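Local coordinates for protein Peptide:N-glycosidase F (Elizabethkingia meningoseptica, PDB 3PMS) that hydrolyses the amide bond that holds N-linked glycans to proteins, releasing intact oligosaccharides from glycoproteins and glycopeptides, at residues D265-N268 against N269-G273. Numbering follows the deposited sequence.
Sequences DVLN and NSLIG
A short 3-10 turn carries the chain from strand 263-266 to strand 275-281, joining the two sheets of the C-terminal jelly roll, and here Leu-271 meets both Asn-268 O and the side chain of Leu-267. The turn is closed by Leu-271 N, which donates to Asn-268 O at 3.0 Å. This bond is nearly straight at the hydrogen (166°), but the donor stands 42° above the carbonyl plane. One residue on, Ile-272 N bonds to Asn-269 O at 3.1 Å. The side chain of Leu-271 folds back over the same carbonyl, with CB and CG each 3.4 Å from Asn-268 O. Leu-271 CG lies anti to its own carbonyl carbon (chi1 -59°), which turns CG and its methyls back toward Leu-267. The two leucines cross at about a right angle, on the side facing the sandwich interior. Both also touch Ile-219 and Phe-276 of the opposite sheet. Asp-265 and Leu-267 have backbone hydrogen bonds to Leu-187 and Ala-185, which tie the approach to the turn to strand 184-197. Asn-268 and Ser-270 are exposed to solvent. The leucine pair touches through methyl groups, Leu-267 CD2 lying 3.9 Å from Leu-271 CD1.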
# COMPACT_ATOMS: atom_id res chain seq x y z
N ASP A 265 3.95 -7.01 10.85
CA ASP A 265 3.58 -7.96 11.92
C ASP A 265 4.47 -9.17 11.82
O ASP A 265 4.41 -9.94 10.86
CB ASP A 265 2.11 -8.38 11.82
CG ASP A 265 1.13 -7.18 11.98
OD1 ASP A 265 1.26 -6.49 12.99
OD2 ASP A 265 0.32 -7.00 11.05
N VAL A 266 5.30 -9.38 12.85
CA VAL A 266 6.33 -10.46 12.76
C VAL A 266 5.73 -11.75 13.28
O VAL A 266 5.13 -11.81 14.38
CB VAL A 266 7.56 -10.05 13.56
CG1 VAL A 266 8.59 -11.21 13.58
CG2 VAL A 266 8.16 -8.83 12.99
N LEU A 267 5.86 -12.80 12.49
CA LEU A 267 5.23 -14.10 12.71
C LEU A 267 6.12 -14.92 13.63
O LEU A 267 7.33 -14.80 13.61
CB LEU A 267 5.06 -14.88 11.42
CG LEU A 267 4.02 -14.25 10.47
CD1 LEU A 267 4.19 -14.69 9.05
CD2 LEU A 267 2.57 -14.62 10.96
N ASN A 268 5.46 -15.75 14.43
CA ASN A 268 6.19 -16.70 15.32
C ASN A 268 6.98 -17.71 14.53
O ASN A 268 6.47 -18.31 13.59
CB ASN A 268 5.17 -17.42 16.19
CG ASN A 268 5.83 -18.03 17.46
OD1 ASN A 268 5.74 -17.46 18.54
ND2 ASN A 268 6.53 -19.09 17.28
N ASN A 269 8.23 -17.93 14.95
CA ASN A 269 9.10 -18.86 14.21
C ASN A 269 8.67 -20.33 14.27
O ASN A 269 9.04 -21.16 13.44
CB ASN A 269 10.54 -18.72 14.76
CG ASN A 269 11.25 -17.50 14.27
OD1 ASN A 269 12.24 -17.01 14.90
ND2 ASN A 269 10.75 -16.96 13.18
N SER A 270 7.77 -20.64 15.19
CA SER A 270 7.15 -21.95 15.24
C SER A 270 6.43 -22.29 13.95
O SER A 270 6.18 -23.46 13.66
CB SER A 270 6.17 -22.03 16.44
OG SER A 270 4.95 -21.33 16.16
N LEU A 271 6.03 -21.26 13.18
CA LEU A 271 5.26 -21.49 11.97
C LEU A 271 6.11 -21.92 10.77
O LEU A 271 5.55 -22.35 9.75
CB LEU A 271 4.46 -20.24 11.59
CG LEU A 271 3.48 -19.73 12.64
CD1 LEU A 271 3.02 -18.33 12.21
CD2 LEU A 271 2.28 -20.64 12.73
N ILE A 272 7.42 -21.76 10.89
CA ILE A 272 8.34 -22.05 9.78
C ILE A 272 8.28 -23.54 9.51
O ILE A 272 8.26 -24.35 10.45
CB ILE A 272 9.77 -21.67 10.14
CG1 ILE A 272 9.99 -20.15 10.23
CG2 ILE A 272 10.78 -22.33 9.11
CD1 ILE A 272 11.17 -19.81 11.02
N GLY A 273 8.20 -23.89 8.23
CA GLY A 273 8.09 -25.28 7.83
C GLY A 273 6.70 -25.89 7.97
O GLY A 273 6.53 -27.10 7.87